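Local coordinates for protein transcription anti-terminator antagonist UpxZ (Bacteroides uniformis ATCC 8492, PDB 4EPZ) that probably regulates capsular polysaccharide synthesis by antagonising transcription anti-termination, at residues 100-109 / 120-131. Numbering follows the deposited sequence. Where two conformers were deposited one is given.
Sequences ASLLKMRLLT and LAHEAHQLIETW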
ATOM      1  N   ALA A 100      -0.994   0.967 -17.007  1.00 21.40           N
ATOM      2  CA  ALA A 100      -0.501  -0.284 -16.449  1.00 22.47           C
ATOM      3  C   ALA A 100       0.954  -0.058 -15.985  1.00 24.16           C
ATOM      4  O   ALA A 100       1.777   0.467 -16.743  1.00 24.86           O
ATOM      5  CB  ALA A 100      -0.551  -1.375 -17.504  1.00 23.18           C
ATOM      6  N   SER A 101       1.251  -0.413 -14.747  1.00 21.16           N
ATOM      7  CA  SER A 101       2.564  -0.231 -14.105  1.00 19.80           C
ATOM      8  C   SER A 101       2.604  -0.967 -12.795  1.00 21.32           C
ATOM      9  O   SER A 101       1.560  -1.389 -12.299  1.00 18.35           O
ATOM     10  CB  SER A 101       2.827   1.246 -13.816  1.00 21.67           C
ATOM     11  OG  SER A 101       1.953   1.695 -12.782  1.00 22.31           O
ATOM     12  N   LEU A 102       3.818  -1.103 -12.223  1.00 18.94           N
ATOM     13  CA  LEU A 102       4.015  -1.707 -10.902  1.00 18.43           C
ATOM     14  C   LEU A 102       3.249  -0.862  -9.885  1.00 20.32           C
ATOM     15  O   LEU A 102       2.644  -1.394  -8.946  1.00 17.87           O
ATOM     16  CB  LEU A 102       5.517  -1.735 -10.579  1.00 18.32           C
ATOM     17  CG  LEU A 102       5.906  -2.353  -9.261  1.00 22.52           C
ATOM     18  CD1 LEU A 102       5.326  -3.784  -9.112  1.00 22.45           C
ATOM     19  CD2 LEU A 102       7.446  -2.321  -9.056  1.00 20.77           C
ATOM     20  N   LEU A 103       3.323   0.478 -10.048  1.00 16.67           N
ATOM     21  CA  LEU A 103       2.612   1.386  -9.146  1.00 16.62           C
ATOM     22  C   LEU A 103       1.116   1.065  -9.114  1.00 18.43           C
ATOM     23  O   LEU A 103       0.511   0.963  -8.019  1.00 16.73           O
ATOM     24  CB  LEU A 103       2.814   2.827  -9.641  1.00 16.12           C
ATOM     25  CG  LEU A 103       1.960   3.902  -8.933  1.00 19.14           C
ATOM     26  CD1 LEU A 103       2.284   4.012  -7.402  1.00 20.62           C
ATOM     27  CD2 LEU A 103       2.122   5.250  -9.651  1.00 21.30           C
ATOM     28  N   LYS A 104       0.525   0.920 -10.310  1.00 16.80           N
ATOM     29  CA  LYS A 104      -0.926   0.673 -10.425  1.00 16.50           C
ATOM     30  C   LYS A 104      -1.241  -0.675  -9.789  1.00 17.13           C
ATOM     31  O   LYS A 104      -2.210  -0.771  -9.017  1.00 16.58           O
ATOM     32  CB  LYS A 104      -1.391   0.750 -11.881  1.00 18.08           C
ATOM     33  CG  LYS A 104      -2.924   0.691 -11.951  1.00 18.94           C
ATOM     34  CD  LYS A 104      -3.422   0.935 -13.362  1.00 18.55           C
ATOM     35  CE  LYS A 104      -4.914   1.137 -13.292  1.00 28.43           C
ATOM     36  NZ  LYS A 104      -5.471   1.508 -14.624  1.00 28.87           N
HETATM   37  N   MSE A 105      -0.397  -1.688 -10.036  1.00 15.88           N
HETATM   38  CA  MSE A 105      -0.603  -3.003  -9.412  1.00 15.10           C
HETATM   39  C   MSE A 105      -0.589  -2.899  -7.864  1.00 17.60           C
HETATM   40  O   MSE A 105      -1.452  -3.460  -7.181  1.00 15.55           O
HETATM   41  CB  MSE A 105       0.497  -3.971  -9.858  1.00 14.87           C
HETATM   42  CG  MSE A 105       0.350  -5.349  -9.230  1.00 17.68           C
HETATM   43 SE   MSE A 105      -1.272  -6.260  -9.908  0.75 22.71          SE
HETATM   44  CE  MSE A 105      -1.183  -7.700  -8.506  1.00 20.12           C
ATOM     45  N   ARG A 106       0.383  -2.173  -7.329  1.00 15.91           N
ATOM     46  CA  ARG A 106       0.494  -1.989  -5.868  1.00 16.35           C
ATOM     47  C   ARG A 106      -0.713  -1.226  -5.322  1.00 17.84           C
ATOM     48  O   ARG A 106      -1.237  -1.600  -4.280  1.00 16.72           O
ATOM     49  CB  ARG A 106       1.815  -1.281  -5.524  1.00 16.66           C
ATOM     50  CG  ARG A 106       3.007  -2.232  -5.779  1.00 16.35           C
ATOM     51  CD  ARG A 106       4.295  -1.456  -5.754  1.00 15.36           C
ATOM     52  NE  ARG A 106       5.439  -2.359  -5.549  1.00 20.29           N
ATOM     53  CZ  ARG A 106       6.712  -1.961  -5.579  1.00 31.18           C
ATOM     54  NH1 ARG A 106       7.014  -0.701  -5.865  1.00 20.61           N
ATOM     55  NH2 ARG A 106       7.692  -2.831  -5.368  1.00 21.76           N
ATOM     56  N   LEU A 107      -1.203  -0.222  -6.051  1.00 14.84           N
ATOM     57  CA  LEU A 107      -2.368   0.538  -5.574  1.00 14.22           C
ATOM     58  C   LEU A 107      -3.622  -0.361  -5.594  1.00 17.45           C
ATOM     59  O   LEU A 107      -4.451  -0.314  -4.676  1.00 15.43           O
ATOM     60  CB  LEU A 107      -2.602   1.769  -6.436  1.00 14.71           C
ATOM     61  CG  LEU A 107      -1.657   2.936  -6.184  1.00 16.78           C
ATOM     62  CD1 LEU A 107      -1.766   3.946  -7.341  1.00 17.65           C
ATOM     63  CD2 LEU A 107      -2.020   3.664  -4.870  1.00 16.81           C
ATOM     64  N   LEU A 108      -3.778  -1.148  -6.662  1.00 14.83           N
ATOM     65  CA  LEU A 108      -4.937  -2.062  -6.732  1.00 15.94           C
ATOM     66  C   LEU A 108      -4.887  -3.066  -5.598  1.00 16.82           C
ATOM     67  O   LEU A 108      -5.928  -3.321  -4.987  1.00 15.80           O
ATOM     68  CB  LEU A 108      -4.995  -2.826  -8.058  1.00 15.99           C
ATOM     69  CG  LEU A 108      -5.308  -2.024  -9.331  1.00 18.72           C
ATOM     70  CD1 LEU A 108      -4.822  -2.806 -10.556  1.00 19.10           C
ATOM     71  CD2 LEU A 108      -6.840  -1.745  -9.430  1.00 21.84           C
ATOM     72  N   THR A 109      -3.679  -3.594  -5.269  1.00 14.72           N
ATOM     73  CA  THR A 109      -3.551  -4.627  -4.247  1.00 14.75           C
ATOM     74  C   THR A 109      -3.806  -4.029  -2.862  1.00 16.38           C
ATOM     75  O   THR A 109      -4.582  -4.581  -2.074  1.00 16.58           O
ATOM     76  CB  THR A 109      -2.178  -5.302  -4.376  1.00 18.14           C
ATOM     77  OG1 THR A 109      -2.109  -5.859  -5.677  1.00 18.48           O
ATOM     78  CG2 THR A 109      -1.987  -6.380  -3.322  1.00 16.95           C
ATOM     79  N   LEU A 120     -11.420  -4.335  -7.701  1.00 19.07           N
ATOM     80  CA  LEU A 120      -9.985  -4.054  -7.611  1.00 16.99           C
ATOM     81  C   LEU A 120      -9.178  -5.365  -7.770  1.00 20.33           C
ATOM     82  O   LEU A 120      -8.227  -5.370  -8.556  1.00 20.52           O
ATOM     83  CB  LEU A 120      -9.626  -3.333  -6.307  1.00 16.04           C
ATOM     84  CG  LEU A 120     -10.258  -1.949  -6.099  1.00 19.53           C
ATOM     85  CD1 LEU A 120      -9.749  -1.349  -4.773  1.00 19.92           C
ATOM     86  CD2 LEU A 120      -9.975  -0.987  -7.255  1.00 20.72           C
ATOM     87  N   ALA A 121      -9.584  -6.466  -7.085  1.00 19.86           N
ATOM     88  CA  ALA A 121      -8.912  -7.772  -7.257  1.00 21.33           C
ATOM     89  C   ALA A 121      -8.962  -8.203  -8.722  1.00 25.02           C
ATOM     90  O   ALA A 121      -7.929  -8.619  -9.262  1.00 23.55           O
ATOM     91  CB  ALA A 121      -9.560  -8.847  -6.381  1.00 23.59           C
ATOM     92  N   HIS A 122     -10.144  -8.032  -9.382  1.00 23.61           N
ATOM     93  CA  HIS A 122     -10.346  -8.439 -10.771  1.00 25.09           C
ATOM     94  C   HIS A 122      -9.377  -7.716 -11.693  1.00 24.77           C
ATOM     95  O   HIS A 122      -8.697  -8.374 -12.505  1.00 23.48           O
ATOM     96  CB  HIS A 122     -11.797  -8.215 -11.218  1.00 28.41           C
ATOM     97  CG  HIS A 122     -12.054  -8.686 -12.613  1.00 34.12           C
ATOM     98  ND1 HIS A 122     -12.368 -10.007 -12.878  1.00 38.55           N
ATOM     99  CD2 HIS A 122     -11.975  -8.012 -13.783  1.00 37.60           C
ATOM    100  CE1 HIS A 122     -12.498 -10.091 -14.193  1.00 38.75           C
ATOM    101  NE2 HIS A 122     -12.273  -8.923 -14.784  1.00 38.68           N
ATOM    102  N   GLU A 123      -9.262  -6.377 -11.531  1.00 20.01           N
ATOM    103  CA  GLU A 123      -8.337  -5.589 -12.335  1.00 19.29           C
ATOM    104  C   GLU A 123      -6.863  -5.972 -12.033  1.00 21.15           C
ATOM    105  O   GLU A 123      -6.059  -6.079 -12.960  1.00 22.30           O
ATOM    106  CB  GLU A 123      -8.580  -4.114 -12.075  1.00 20.76           C
ATOM    107  CG  GLU A 123      -7.745  -3.248 -12.986  1.00 29.92           C
ATOM    108  CD  GLU A 123      -8.135  -1.788 -13.007  1.00 50.37           C
ATOM    109  OE1 GLU A 123      -9.139  -1.413 -12.357  1.00 35.89           O
ATOM    110  OE2 GLU A 123      -7.432  -1.019 -13.698  1.00 44.95           O
ATOM    111  N   ALA A 124      -6.532  -6.227 -10.753  1.00 17.14           N
ATOM    112  CA  ALA A 124      -5.202  -6.657 -10.347  1.00 17.74           C
ATOM    113  C   ALA A 124      -4.842  -8.002 -11.020  1.00 21.02           C
ATOM    114  O   ALA A 124      -3.734  -8.118 -11.553  1.00 20.88           O
ATOM    115  CB  ALA A 124      -5.137  -6.783  -8.830  1.00 18.68           C
ATOM    116  N   HIS A 125      -5.785  -8.981 -11.073  1.00 18.50           N
ATOM    117  CA  HIS A 125      -5.492 -10.250 -11.772  1.00 20.05           C
ATOM    118  C   HIS A 125      -5.298 -10.054 -13.284  1.00 25.34           C
ATOM    119  O   HIS A 125      -4.490 -10.765 -13.879  1.00 24.70           O
ATOM    120  CB  HIS A 125      -6.552 -11.308 -11.484  1.00 21.39           C
ATOM    121  CG  HIS A 125      -6.350 -11.915 -10.134  1.00 23.71           C
ATOM    122  ND1 HIS A 125      -5.289 -12.778  -9.882  1.00 26.26           N
ATOM    123  CD2 HIS A 125      -6.991 -11.665  -8.975  1.00 24.93           C
ATOM    124  CE1 HIS A 125      -5.361 -13.072  -8.597  1.00 25.27           C
ATOM    125  NE2 HIS A 125      -6.392 -12.450  -8.014  1.00 24.91           N
ATOM    126  N   GLN A 126      -5.992  -9.078 -13.894  1.00 22.46           N
ATOM    127  CA  GLN A 126      -5.832  -8.786 -15.318  0.65 23.60           C
ATOM    128  C   GLN A 126      -4.434  -8.226 -15.585  1.00 27.50           C
ATOM    129  O   GLN A 126      -3.824  -8.549 -16.608  1.00 27.83           O
ATOM    130  CB  GLN A 126      -6.919  -7.816 -15.811  0.65 25.39           C
ATOM    131  CG  GLN A 126      -8.282  -8.481 -16.007  0.65 35.56           C
ATOM    132  CD  GLN A 126      -9.338  -7.517 -16.502  0.65 55.18           C
ATOM    133  OE1 GLN A 126      -9.589  -6.470 -15.901  0.65 47.00           O
ATOM    134  NE2 GLN A 126     -10.008  -7.868 -17.592  0.65 50.73           N
ATOM    135  N   LEU A 127      -3.908  -7.404 -14.650  1.00 22.45           N
ATOM    136  CA  LEU A 127      -2.559  -6.849 -14.793  1.00 21.33           C
ATOM    137  C   LEU A 127      -1.533  -7.971 -14.700  1.00 23.49           C
ATOM    138  O   LEU A 127      -0.599  -8.051 -15.514  1.00 24.70           O
ATOM    139  CB  LEU A 127      -2.282  -5.808 -13.706  1.00 21.40           C
ATOM    140  CG  LEU A 127      -2.296  -4.358 -14.095  1.00 27.89           C
ATOM    141  CD1 LEU A 127      -1.726  -3.522 -12.987  1.00 26.43           C
ATOM    142  CD2 LEU A 127      -1.531  -4.100 -15.435  1.00 32.57           C
ATOM    143  N   ILE A 128      -1.747  -8.893 -13.749  1.00 19.24           N
ATOM    144  CA  ILE A 128      -0.839 -10.037 -13.570  1.00 19.24           C
ATOM    145  C   ILE A 128      -0.738 -10.830 -14.885  1.00 25.00           C
ATOM    146  O   ILE A 128       0.367 -11.210 -15.296  1.00 23.85           O
ATOM    147  CB  ILE A 128      -1.282 -10.966 -12.386  1.00 20.82           C
ATOM    148  CG1 ILE A 128      -1.069 -10.266 -11.036  1.00 21.06           C
ATOM    149  CG2 ILE A 128      -0.484 -12.293 -12.389  1.00 20.20           C
ATOM    150  CD1 ILE A 128      -1.740 -11.032  -9.777  1.00 22.71           C
ATOM    151  N   GLU A 129      -1.887 -11.084 -15.531  1.00 25.06           N
ATOM    152  CA  GLU A 129      -1.981 -11.853 -16.786  0.50 27.29           C
ATOM    153  C   GLU A 129      -1.146 -11.220 -17.906  1.00 31.72           C
ATOM    154  O   GLU A 129      -0.811 -11.893 -18.867  1.00 33.64           O
ATOM    155  CB  GLU A 129      -3.443 -11.953 -17.253  0.50 29.47           C
ATOM    156  CG  GLU A 129      -4.330 -12.921 -16.488  0.50 42.88           C
ATOM    157  CD  GLU A 129      -5.813 -12.721 -16.748  0.50 68.75           C
ATOM    158  OE1 GLU A 129      -6.198 -12.502 -17.921  0.50 63.31           O
ATOM    159  OE2 GLU A 129      -6.593 -12.768 -15.771  0.50 66.96           O
ATOM    160  N   THR A 130      -0.819  -9.918 -17.797  1.00 26.84           N
ATOM    161  CA  THR A 130      -0.032  -9.246 -18.847  1.00 26.32           C
ATOM    162  C   THR A 130       1.483  -9.522 -18.673  1.00 28.07           C
ATOM    163  O   THR A 130       2.258  -9.249 -19.590  1.00 28.26           O
ATOM    164  CB  THR A 130      -0.283  -7.748 -18.899  1.00 31.93           C
ATOM    165  OG1 THR A 130       0.322  -7.089 -17.776  1.00 31.21           O
ATOM    166  CG2 THR A 130      -1.755  -7.399 -19.091  1.00 32.09           C
ATOM    167  N   TRP A 131       1.900 -10.057 -17.505  1.00 22.73           N
ATOM    168  CA  TRP A 131       3.316 -10.329 -17.219  1.00 22.98           C
ATOM    169  C   TRP A 131       3.769 -11.690 -17.776  1.00 28.57           C
ATOM    170  O   TRP A 131       2.975 -12.479 -18.289  1.00 28.27           O
ATOM    171  CB  TRP A 131       3.577 -10.261 -15.712  1.00 22.99           C
ATOM    172  CG  TRP A 131       3.201  -8.963 -15.064  1.00 23.42           C
ATOM    173  CD1 TRP A 131       3.034  -7.745 -15.671  1.00 26.21           C
ATOM    174  CD2 TRP A 131       2.950  -8.756 -13.672  1.00 23.02           C
ATOM    175  NE1 TRP A 131       2.715  -6.791 -14.733  1.00 25.56           N
ATOM    176  CE2 TRP A 131       2.643  -7.389 -13.498  1.00 26.65           C
ATOM    177  CE3 TRP A 131       2.956  -9.598 -12.551  1.00 23.73           C
ATOM    178  CZ2 TRP A 131       2.378  -6.840 -12.231  1.00 25.47           C
ATOM    179  CZ3 TRP A 131       2.726  -9.049 -11.304  1.00 24.63           C
ATOM    180  CH2 TRP A 131       2.419  -7.695 -11.155  1.00 24.58           C
TER
HETATM  181  O   HOH W   1      -8.128   1.287 -14.336  1.00 33.31           O
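With CG anti to the backbone N (chi1 179°) and the chain bent at chi2, selenomethionine Met105 lays its selenium along helix 118-129; Leu108 has CG anti to its carbonyl carbon (chi1 -69°), and both its methyls meet the same helix. Helices 102-115 and 118-129 form a roughly antiparallel helical hairpin, the two short segments running 149° apart with axes approaching to 9.0 Å. Leu108 is the knob in a hole made by Leu120, Glu123, Ala124 and Leu127; its CB rests 4.0 Å from Ala124 CB, its methyls pack on Glu123 CG, and CD2 lies 3.7 Å from Glu123 OE1. Met105 slides past Leu127, its CE reaches Ile128 CG1 at 3.6 Å, and its CG lies at the edge of the Trp131 ring, with SE oblique to that ring in a Met-aromatic contact. Beside this apolar core, extended Lys104 and Glu123 cross at about a right angle in a salt bridge whose hydrogen bond, Lys104 NZ to Glu123 OE2 at 3.3 Å, is weak; the stronger partner of NZ is Leu98 O. Replacing Glu123 by an alanine would probably cost Lys104 its carboxylate mate and open one wall of the Leu108 hole. A water bridges the pair, accepting from Lys104 NZ and donating to Glu123 OE2.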